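PDB 2PAJ: putative cytosine/guanine deaminase from Unidentified, which deaminates 2-amino-4-hydroxypteridines such as isoxanthopterin with water, giving 2,4-dihydroxypteridines and ammonium, as a zinc-dependent amidohydrolase. Local coordinates for residues Ala127-Tyr141 and Leu160-Thr172. Residues are numbered along the deposited sequence; the frame is centred on the assembly and turned at random.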
loop_
_atom_site.group_PDB
_atom_site.type_symbol
_atom_site.label_atom_id
_atom_site.label_comp_id
_atom_site.label_asym_id
_atom_site.label_seq_id
_atom_site.Cartn_x
_atom_site.Cartn_y
_atom_site.Cartn_z
ATOM N N ALA A 127 -4.068 7.032 5.932
ATOM C CA ALA A 127 -4.873 8.002 5.206
ATOM C C ALA A 127 -4.386 9.420 5.459
ATOM O O ALA A 127 -4.432 10.267 4.566
ATOM C CB ALA A 127 -6.337 7.874 5.597
ATOM N N ARG A 128 -3.917 9.693 6.674
ATOM C CA ARG A 128 -3.439 11.035 6.962
ATOM C C ARG A 128 -1.989 11.267 6.563
ATOM O O ARG A 128 -1.381 12.251 6.959
ATOM C CB ARG A 128 -3.665 11.388 8.431
ATOM C CG ARG A 128 -3.522 10.240 9.365
ATOM C CD ARG A 128 -4.072 10.604 10.730
ATOM N NE ARG A 128 -3.202 11.513 11.469
ATOM C CZ ARG A 128 -3.626 12.600 12.106
ATOM N NH1 ARG A 128 -4.908 12.931 12.088
ATOM N NH2 ARG A 128 -2.770 13.338 12.786
ATOM N N SER A 129 -1.439 10.347 5.778
ATOM C CA SER A 129 -0.077 10.475 5.275
ATOM C C SER A 129 -0.244 10.636 3.765
ATOM O O SER A 129 0.719 10.579 3.002
ATOM C CB SER A 129 0.777 9.237 5.605
ATOM O OG SER A 129 0.533 8.166 4.719
ATOM N N GLY A 130 -1.494 10.825 3.347
ATOM C CA GLY A 130 -1.789 11.024 1.943
ATOM C C GLY A 130 -1.990 9.792 1.090
ATOM O O GLY A 130 -2.096 9.898 -0.125
ATOM N N CYS A 131 -2.040 8.627 1.721
ATOM C CA CYS A 131 -2.240 7.366 1.014
ATOM C C CYS A 131 -3.735 7.100 0.785
ATOM O O CYS A 131 -4.534 7.176 1.719
ATOM C CB CYS A 131 -1.614 6.231 1.825
ATOM S SG CYS A 131 -1.866 4.585 1.154
ATOM N N ALA A 132 -4.110 6.801 -0.459
ATOM C CA ALA A 132 -5.512 6.534 -0.788
ATOM C C ALA A 132 -5.774 5.066 -1.177
ATOM O O ALA A 132 -6.900 4.574 -1.089
ATOM C CB ALA A 132 -5.959 7.467 -1.906
ATOM N N THR A 133 -4.717 4.378 -1.605
ATOM C CA THR A 133 -4.794 2.975 -1.998
ATOM C C THR A 133 -3.888 2.179 -1.072
ATOM O O THR A 133 -2.676 2.350 -1.076
ATOM C CB THR A 133 -4.320 2.746 -3.442
ATOM O OG1 THR A 133 -4.872 3.750 -4.297
ATOM C CG2 THR A 133 -4.779 1.390 -3.924
ATOM N N VAL A 134 -4.489 1.304 -0.277
ATOM C CA VAL A 134 -3.741 0.486 0.656
ATOM C C VAL A 134 -3.841 -0.985 0.278
ATOM O O VAL A 134 -4.876 -1.448 -0.180
ATOM C CB VAL A 134 -4.283 0.663 2.088
ATOM C CG1 VAL A 134 -3.367 -0.031 3.076
ATOM C CG2 VAL A 134 -4.447 2.139 2.413
ATOM N N ALA A 135 -2.746 -1.707 0.454
ATOM C CA ALA A 135 -2.706 -3.126 0.156
ATOM C C ALA A 135 -2.222 -3.800 1.429
ATOM O O ALA A 135 -1.145 -3.480 1.934
ATOM C CB ALA A 135 -1.747 -3.414 -1.000
ATOM N N ASP A 136 -3.034 -4.701 1.975
ATOM C CA ASP A 136 -2.638 -5.403 3.181
ATOM C C ASP A 136 -2.375 -6.880 2.914
ATOM O O ASP A 136 -3.173 -7.554 2.266
ATOM C CB ASP A 136 -3.701 -5.256 4.270
ATOM C CG ASP A 136 -3.330 -6.005 5.543
ATOM O OD1 ASP A 136 -2.255 -5.723 6.121
ATOM O OD2 ASP A 136 -4.105 -6.890 5.966
ATOM N N HIS A 137 -1.229 -7.358 3.398
ATOM C CA HIS A 137 -0.836 -8.754 3.256
ATOM C C HIS A 137 -1.365 -9.406 4.524
ATOM O O HIS A 137 -0.631 -9.633 5.486
ATOM C CB HIS A 137 0.691 -8.890 3.177
ATOM C CG HIS A 137 1.155 -10.256 2.771
ATOM N ND1 HIS A 137 2.487 -10.603 2.712
ATOM C CD2 HIS A 137 0.465 -11.357 2.391
ATOM C CE1 HIS A 137 2.600 -11.857 2.315
ATOM N NE2 HIS A 137 1.387 -12.336 2.114
ATOM N N ASN A 138 -2.667 -9.668 4.521
ATOM C CA ASN A 138 -3.347 -10.266 5.657
ATOM C C ASN A 138 -3.115 -11.768 5.712
ATOM O O ASN A 138 -3.272 -12.472 4.713
ATOM C CB ASN A 138 -4.847 -9.950 5.591
ATOM C CG ASN A 138 -5.620 -10.526 6.763
ATOM O OD1 ASN A 138 -5.066 -10.730 7.846
ATOM N ND2 ASN A 138 -6.914 -10.763 6.561
ATOM N N TYR A 139 -2.705 -12.259 6.878
ATOM C CA TYR A 139 -2.478 -13.683 7.007
ATOM C C TYR A 139 -3.039 -14.282 8.274
ATOM O O TYR A 139 -2.658 -15.386 8.692
ATOM C CB TYR A 139 -1.001 -14.040 6.815
ATOM C CG TYR A 139 -0.030 -13.399 7.761
ATOM C CD1 TYR A 139 0.020 -13.771 9.103
ATOM C CD2 TYR A 139 0.903 -12.485 7.288
ATOM C CE1 TYR A 139 0.975 -13.262 9.946
ATOM C CE2 TYR A 139 1.867 -11.962 8.113
ATOM C CZ TYR A 139 1.901 -12.354 9.443
ATOM O OH TYR A 139 2.860 -11.837 10.270
ATOM N N VAL A 140 -3.971 -13.563 8.883
ATOM C CA VAL A 140 -4.621 -14.130 10.043
ATOM C C VAL A 140 -5.840 -14.891 9.489
ATOM O O VAL A 140 -6.873 -14.315 9.123
ATOM C CB VAL A 140 -5.023 -13.055 11.093
ATOM C CG1 VAL A 140 -4.088 -11.864 10.979
ATOM C CG2 VAL A 140 -6.466 -12.654 10.956
ATOM N N TYR A 141 -5.650 -16.203 9.374
ATOM C CA TYR A 141 -6.648 -17.143 8.884
ATOM C C TYR A 141 -6.283 -18.474 9.538
ATOM O O TYR A 141 -5.102 -18.775 9.740
ATOM C CB TYR A 141 -6.551 -17.285 7.369
ATOM C CG TYR A 141 -6.899 -16.027 6.602
ATOM C CD1 TYR A 141 -8.204 -15.527 6.604
ATOM C CD2 TYR A 141 -5.919 -15.334 5.875
ATOM C CE1 TYR A 141 -8.526 -14.381 5.913
ATOM C CE2 TYR A 141 -6.230 -14.175 5.173
ATOM C CZ TYR A 141 -7.536 -13.708 5.204
ATOM O OH TYR A 141 -7.858 -12.550 4.560
ATOM N N LEU A 160 -13.646 4.556 5.483
ATOM C CA LEU A 160 -12.716 5.660 5.316
ATOM C C LEU A 160 -12.689 6.191 3.891
ATOM O O LEU A 160 -12.096 7.236 3.631
ATOM C CB LEU A 160 -11.317 5.222 5.734
ATOM C CG LEU A 160 -11.178 4.811 7.201
ATOM C CD1 LEU A 160 -9.764 4.319 7.470
ATOM C CD2 LEU A 160 -11.498 5.986 8.096
ATOM N N GLY A 161 -13.330 5.461 2.981
ATOM C CA GLY A 161 -13.406 5.864 1.586
ATOM C C GLY A 161 -12.188 5.533 0.749
ATOM O O GLY A 161 -12.017 6.077 -0.341
ATOM N N LEU A 162 -11.360 4.621 1.250
ATOM C CA LEU A 162 -10.121 4.221 0.583
ATOM C C LEU A 162 -10.249 2.996 -0.318
ATOM O O LEU A 162 -11.090 2.133 -0.093
ATOM C CB LEU A 162 -9.043 3.915 1.634
ATOM C CG LEU A 162 -8.930 4.785 2.886
ATOM C CD1 LEU A 162 -7.876 4.212 3.806
ATOM C CD2 LEU A 162 -8.595 6.216 2.498
ATOM N N ARG A 163 -9.405 2.924 -1.343
ATOM C CA ARG A 163 -9.399 1.764 -2.227
ATOM C C ARG A 163 -8.611 0.740 -1.438
ATOM O O ARG A 163 -7.562 1.067 -0.888
ATOM C CB ARG A 163 -8.627 2.020 -3.517
ATOM C CG ARG A 163 -9.101 3.143 -4.404
ATOM C CD ARG A 163 -8.136 3.241 -5.579
ATOM N NE ARG A 163 -8.428 4.366 -6.444
ATOM C CZ ARG A 163 -9.456 4.398 -7.279
ATOM N NH1 ARG A 163 -10.268 3.353 -7.348
ATOM N NH2 ARG A 163 -9.678 5.473 -8.025
ATOM N N PHE A 164 -9.096 -0.494 -1.392
ATOM C CA PHE A 164 -8.401 -1.536 -0.652
ATOM C C PHE A 164 -8.026 -2.715 -1.533
ATOM O O PHE A 164 -8.783 -3.114 -2.409
ATOM C CB PHE A 164 -9.263 -2.019 0.510
ATOM C CG PHE A 164 -8.538 -2.925 1.457
ATOM C CD1 PHE A 164 -7.483 -2.445 2.231
ATOM C CD2 PHE A 164 -8.900 -4.262 1.566
ATOM C CE1 PHE A 164 -6.791 -3.284 3.103
ATOM C CE2 PHE A 164 -8.223 -5.118 2.430
ATOM C CZ PHE A 164 -7.161 -4.633 3.206
ATOM N N VAL A 165 -6.839 -3.258 -1.304
ATOM C CA VAL A 165 -6.361 -4.401 -2.060
ATOM C C VAL A 165 -6.046 -5.513 -1.066
ATOM O O VAL A 165 -5.099 -5.410 -0.288
ATOM C CB VAL A 165 -5.081 -4.053 -2.860
ATOM C CG1 VAL A 165 -4.562 -5.274 -3.586
ATOM C CG2 VAL A 165 -5.368 -2.948 -3.841
ATOM N N LEU A 166 -6.843 -6.574 -1.085
ATOM C CA LEU A 166 -6.626 -7.689 -0.173
ATOM C C LEU A 166 -5.594 -8.683 -0.692
ATOM O O LEU A 166 -5.745 -9.244 -1.774
ATOM C CB LEU A 166 -7.942 -8.418 0.093
ATOM C CG LEU A 166 -7.846 -9.648 1.002
ATOM C CD1 LEU A 166 -7.243 -9.264 2.345
ATOM C CD2 LEU A 166 -9.221 -10.263 1.175
ATOM N N LEU A 167 -4.544 -8.889 0.093
ATOM C CA LEU A 167 -3.484 -9.822 -0.262
ATOM C C LEU A 167 -3.670 -11.038 0.657
ATOM O O LEU A 167 -2.983 -11.189 1.664
ATOM C CB LEU A 167 -2.110 -9.180 -0.030
ATOM C CG LEU A 167 -1.860 -7.761 -0.552
ATOM C CD1 LEU A 167 -0.428 -7.362 -0.248
ATOM C CD2 LEU A 167 -2.126 -7.706 -2.034
ATOM N N ARG A 168 -4.619 -11.894 0.290
ATOM C CA ARG A 168 -4.976 -13.085 1.053
ATOM C C ARG A 168 -3.783 -14.001 1.270
ATOM O O ARG A 168 -3.370 -14.720 0.366
ATOM C CB ARG A 168 -6.104 -13.825 0.320
ATOM C CG ARG A 168 -7.105 -14.562 1.206
ATOM C CD ARG A 168 -6.495 -15.773 1.899
ATOM N NE ARG A 168 -7.504 -16.572 2.591
ATOM C CZ ARG A 168 -7.239 -17.666 3.298
ATOM N NH1 ARG A 168 -5.993 -18.098 3.409
ATOM N NH2 ARG A 168 -8.219 -18.318 3.907
ATOM N N GLY A 169 -3.240 -13.971 2.482
ATOM C CA GLY A 169 -2.088 -14.792 2.800
ATOM C C GLY A 169 -2.419 -16.060 3.555
ATOM O O GLY A 169 -3.580 -16.343 3.832
ATOM N N GLY A 170 -1.389 -16.828 3.887
ATOM C CA GLY A 170 -1.600 -18.058 4.623
ATOM C C GLY A 170 -0.570 -19.132 4.332
ATOM O O GLY A 170 0.413 -18.909 3.621
ATOM N N ALA A 171 -0.794 -20.308 4.901
ATOM C CA ALA A 171 0.105 -21.428 4.692
ATOM C C ALA A 171 -0.612 -22.757 4.809
ATOM O O ALA A 171 -1.665 -22.865 5.433
ATOM C CB ALA A 171 1.258 -21.375 5.685
ATOM N N THR A 172 -0.024 -23.766 4.179
ATOM C CA THR A 172 -0.556 -25.119 4.221
ATOM C C THR A 172 0.351 -25.956 5.111
ATOM O O THR A 172 0.032 -27.082 5.441
ATOM C CB THR A 172 -0.657 -25.737 2.810
ATOM O OG1 THR A 172 0.625 -25.723 2.174
ATOM C CG2 THR A 172 -1.649 -24.963 1.981
#
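Val-134 and Arg-163 sit in a run of parallel strand pairing: Val-134 N gives its hydrogen to Arg-163 O, and Val-165 N returns one to Val-134 O at 2.9 Å. The exchange continues through Asp-136 N to Val-165 O and Leu-167 N to Asp-136 O, and on to Gly-169 N, which bonds to Asn-138 O at 2.7 Å. The strand axes diverge by only 12°.

On one face of this ladder Ala-135 CB meets Val-165 CB at 3.9 Å, and Thr-133 OG1 lies 3.5 Å from Arg-163 CD where the two side chains cross at a slant; the arginine chain runs on extended to NE, and its NH2 makes a salt bridge with Asp-413. The other face carries Val-134, Phe-164 and Asp-136. Phe-164 holds CG anti to its backbone N (chi1 -170°), which swings the ring across to the neighbouring strand, where CZ reaches Asp-136 CB at 3.7 Å. Helix 149-159, the crossover between the two strands, packs over this face through Leu-153 and Ala-157.

Toward the C-terminal ends of the strands, the Arg-168 guanidinium lies flat over one face of the Tyr-141 ring, CZ 3.8 Å from the ring centroid, a cation-pi stack with planes 5° apart. Salt bridges to Asp-196 and Glu-188 hold the guanidinium, while Tyr-141 OH is hydrogen-bonded to Ser-150. The His-137 ring takes Leu-167 O at its CD2 edge, in plane, 3.5 Å away, and its NE2 bonds to Ala-218 O.

These are neighbouring strands of the amidohydrolase TIM barrel, and their C-terminal ends open onto the metal site. His-137 is not a ligand, but its side chain lies about 5 Å from the zinc ion and its carbonyl O bonds to ND1 of the ligand His-78, consistent with a second-shell part in orienting that imidazole.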